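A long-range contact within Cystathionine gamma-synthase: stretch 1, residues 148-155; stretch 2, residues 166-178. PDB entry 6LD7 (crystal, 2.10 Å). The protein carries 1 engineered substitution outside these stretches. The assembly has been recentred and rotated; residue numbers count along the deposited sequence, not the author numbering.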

# COMPACT_ATOMS: atom_id res chain seq x y z
N SER C 148 -33.53 31.95 14.46
CA SER C 148 -32.44 31.63 15.41
C SER C 148 -31.85 30.25 15.14
O SER C 148 -31.86 29.42 15.99
CB SER C 148 -32.92 31.69 16.82
OG SER C 148 -33.18 33.02 17.15
N PRO C 149 -31.29 29.93 13.97
CA PRO C 149 -30.79 28.59 13.72
C PRO C 149 -29.51 28.34 14.51
O PRO C 149 -28.82 29.27 14.90
CB PRO C 149 -30.56 28.58 12.20
CG PRO C 149 -30.32 30.03 11.85
CD PRO C 149 -31.11 30.85 12.86
N LYS C 150 -29.15 27.07 14.72
CA LYS C 150 -27.89 26.78 15.43
C LYS C 150 -26.73 26.86 14.43
O LYS C 150 -25.58 27.18 14.82
CB LYS C 150 -27.97 25.37 16.01
CG LYS C 150 -26.75 24.95 16.79
CD LYS C 150 -26.70 25.66 18.10
CE LYS C 150 -25.30 25.62 18.61
NZ LYS C 150 -25.19 24.42 19.40
N LEU C 151 -26.95 26.40 13.22
CA LEU C 151 -25.83 26.17 12.28
C LEU C 151 -26.34 26.55 10.92
O LEU C 151 -27.47 26.15 10.61
CB LEU C 151 -25.46 24.66 12.31
CG LEU C 151 -24.33 24.21 11.39
CD1 LEU C 151 -23.07 24.96 11.77
CD2 LEU C 151 -24.10 22.69 11.56
N VAL C 152 -25.46 27.15 10.13
CA VAL C 152 -25.72 27.49 8.71
C VAL C 152 -24.63 26.87 7.88
O VAL C 152 -23.47 27.10 8.19
CB VAL C 152 -25.70 29.01 8.50
CG1 VAL C 152 -25.87 29.34 7.04
CG2 VAL C 152 -26.72 29.68 9.36
N LEU C 153 -25.03 26.14 6.88
CA LEU C 153 -24.11 25.50 5.92
C LEU C 153 -24.03 26.42 4.69
O LEU C 153 -25.11 26.77 4.09
CB LEU C 153 -24.59 24.09 5.54
CG LEU C 153 -23.94 23.48 4.29
CD1 LEU C 153 -22.51 23.13 4.58
CD2 LEU C 153 -24.66 22.21 3.84
N ILE C 154 -22.80 26.68 4.24
CA ILE C 154 -22.54 27.36 2.97
C ILE C 154 -21.78 26.44 2.05
O ILE C 154 -20.76 25.88 2.48
CB ILE C 154 -21.75 28.62 3.22
CG1 ILE C 154 -22.43 29.51 4.23
CG2 ILE C 154 -21.43 29.32 1.93
CD1 ILE C 154 -21.55 30.60 4.67
N GLU C 155 -22.18 26.35 0.80
CA GLU C 155 -21.40 25.57 -0.19
C GLU C 155 -21.16 26.49 -1.39
O GLU C 155 -22.12 26.83 -2.20
CB GLU C 155 -22.13 24.30 -0.57
CG GLU C 155 -21.37 23.40 -1.54
CD GLU C 155 -22.18 22.20 -1.99
OE1 GLU C 155 -21.98 21.83 -3.22
OE2 GLU C 155 -23.03 21.66 -1.11
N ASP C 166 -21.73 34.89 -0.82
CA ASP C 166 -20.86 35.94 -0.26
C ASP C 166 -20.53 35.58 1.16
O ASP C 166 -21.39 35.67 2.08
CB ASP C 166 -21.54 37.29 -0.48
CG ASP C 166 -20.80 38.47 0.11
OD1 ASP C 166 -19.85 38.29 0.99
OD2 ASP C 166 -21.17 39.57 -0.33
N LEU C 167 -19.33 35.08 1.37
CA LEU C 167 -18.93 34.56 2.70
C LEU C 167 -19.09 35.64 3.76
O LEU C 167 -19.63 35.35 4.87
CB LEU C 167 -17.49 34.03 2.64
CG LEU C 167 -17.31 32.76 1.80
CD1 LEU C 167 -15.86 32.37 1.71
CD2 LEU C 167 -18.12 31.61 2.40
N ARG C 168 -18.47 36.79 3.55
CA ARG C 168 -18.44 37.84 4.62
C ARG C 168 -19.91 38.21 4.95
O ARG C 168 -20.24 38.34 6.12
CB ARG C 168 -17.67 39.12 4.18
CG ARG C 168 -17.29 39.95 5.40
CD ARG C 168 -16.46 41.18 5.13
NE ARG C 168 -15.06 40.94 4.89
CZ ARG C 168 -14.46 40.80 3.69
NH1 ARG C 168 -15.11 40.86 2.54
NH2 ARG C 168 -13.17 40.52 3.66
N PHE C 169 -20.74 38.43 3.96
CA PHE C 169 -22.17 38.81 4.17
C PHE C 169 -22.84 37.73 5.03
O PHE C 169 -23.48 38.01 6.12
CB PHE C 169 -22.87 39.01 2.82
CG PHE C 169 -24.38 39.13 2.92
CD1 PHE C 169 -24.95 40.19 3.59
CD2 PHE C 169 -25.21 38.23 2.27
CE1 PHE C 169 -26.34 40.28 3.73
CE2 PHE C 169 -26.59 38.32 2.38
CZ PHE C 169 -27.16 39.33 3.13
N VAL C 170 -22.74 36.46 4.58
CA VAL C 170 -23.52 35.39 5.27
C VAL C 170 -23.01 35.19 6.68
O VAL C 170 -23.84 35.12 7.63
CB VAL C 170 -23.56 34.08 4.48
CG1 VAL C 170 -24.23 32.96 5.26
CG2 VAL C 170 -24.27 34.33 3.19
N ILE C 171 -21.68 35.15 6.82
CA ILE C 171 -21.07 34.77 8.11
C ILE C 171 -21.34 35.89 9.14
O ILE C 171 -21.73 35.56 10.25
CB ILE C 171 -19.59 34.46 7.92
CG1 ILE C 171 -19.41 33.17 7.10
CG2 ILE C 171 -18.84 34.45 9.21
CD1 ILE C 171 -17.96 32.95 6.62
N GLU C 172 -21.17 37.15 8.79
CA GLU C 172 -21.47 38.25 9.75
C GLU C 172 -22.96 38.26 10.09
O GLU C 172 -23.26 38.43 11.25
CB GLU C 172 -21.19 39.65 9.18
CG GLU C 172 -19.69 39.88 8.97
CD GLU C 172 -18.79 39.78 10.19
OE1 GLU C 172 -19.31 39.83 11.37
OE2 GLU C 172 -17.58 39.66 9.98
N ALA C 173 -23.88 38.03 9.15
CA ALA C 173 -25.33 37.99 9.54
C ALA C 173 -25.61 36.81 10.48
O ALA C 173 -26.35 36.94 11.47
CB ALA C 173 -26.21 37.95 8.31
N ALA C 174 -25.03 35.63 10.20
CA ALA C 174 -25.20 34.45 11.07
C ALA C 174 -24.69 34.78 12.48
O ALA C 174 -25.37 34.45 13.44
CB ALA C 174 -24.49 33.22 10.50
N LYS C 175 -23.50 35.32 12.60
CA LYS C 175 -22.93 35.63 13.93
C LYS C 175 -23.85 36.57 14.72
O LYS C 175 -23.90 36.45 15.90
CB LYS C 175 -21.60 36.35 13.75
CG LYS C 175 -20.55 35.42 13.23
CD LYS C 175 -19.16 35.91 13.30
CE LYS C 175 -18.29 34.68 13.38
NZ LYS C 175 -16.92 35.05 13.05
N LYS C 176 -24.50 37.53 14.09
CA LYS C 176 -25.39 38.48 14.79
C LYS C 176 -26.53 37.73 15.45
O LYS C 176 -27.00 38.24 16.40
CB LYS C 176 -25.99 39.50 13.83
CG LYS C 176 -26.48 40.80 14.45
CD LYS C 176 -26.31 41.96 13.47
CE LYS C 176 -24.98 41.85 12.74
NZ LYS C 176 -24.41 43.18 12.41
N VAL C 177 -27.01 36.60 14.95
CA VAL C 177 -28.09 35.85 15.65
C VAL C 177 -27.48 34.67 16.42
O VAL C 177 -28.21 33.81 16.87
CB VAL C 177 -29.20 35.39 14.67
CG1 VAL C 177 -29.84 36.57 13.93
CG2 VAL C 177 -28.70 34.38 13.66
N GLY C 178 -26.17 34.59 16.58
CA GLY C 178 -25.53 33.53 17.38
C GLY C 178 -25.47 32.19 16.65
O GLY C 178 -25.32 31.25 17.29

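The strand that begins at Leu 151 and the helix that begins at Leu 167 run almost exactly antiparallel, their N-to-C directions 174° apart and their axes 9.8 Å apart at closest approach. That spacing leaves room for one layer of interlocking side chains and keeps the two backbones out of each other's reach. The register follows from the opposed directions: Ile 154, late in the strand, lies near the start of the helix, with its CA 8.1 Å from Leu 167 CA, whereas Val 152 CA lies 7.4 Å from Ala 174 CA, two turns further along the helix. Strand alternation decides which residues take part. Val 152 and Ile 154 direct their CA-to-CB bonds toward the helix; Leu 151, Leu 153 and Glu 155 direct theirs away and lose no surface to it.

No hydrogen bond joins the two stretches, and every close contact between them is made by aliphatic carbon. Ile 154 has the largest area covered by the other stretch. Its CD1 reaches Val 170 CG1 at 3.6 Å, the shortest contact between the stretches, and also lies 4.1 Å from Ile 171 CG1. The m, t rotamer brings CD1 of Ile 154 close to Val 170 and Ile 171, and Ile 154 CD1 and Ile 154 CG2 both lie near Leu 167 CD2, at 4.2 and 4.1 Å. Leu 167 and Ile 171 set out sideways from the helix, but the ends of their side chains come nearer the strand. Val 170 points toward the strand and is shared by both inward-facing strand residues, since its CG1 also lies 4.4 Å from Val 152 CG1. The other branch of Val 152 makes a similar contact, CG2 to Ala 174 CB at 4.3 Å. Ala 174 offers just a methyl group here, one turn after Val 170 on the same side of the helix. Beyond the regular elements, Pro 149 CD approaches Val 177 CG2 at 4.3 Å, extending the apolar seam from buried proline to exposed valine. Together the two stretches bury 324 Å², both sides summed, a modest area.

Hydrogen bonds within the second stretch hold the helix together, while the side chains of Leu 167, Val 170, Ile 171 and Ala 174 meet the strand. Asp 166 occupies the N-cap position, where its OD1 accepts from Phe 169 N at 3.1 Å with a nearly linear N-H...O angle of 174°; this occupies an amide that has no preceding helical turn to supply a carbonyl. The regular i to i+4 pattern includes Val 170 N to Asp 166 O at 2.9 Å and Ala 174 N to Val 170 O, also at 2.9 Å. At the other end the spacing tightens to i+3, with Val 177 N bonded to Ala 174 O at 3.1 Å, and Gly 178 follows with a positive phi that favours glycine.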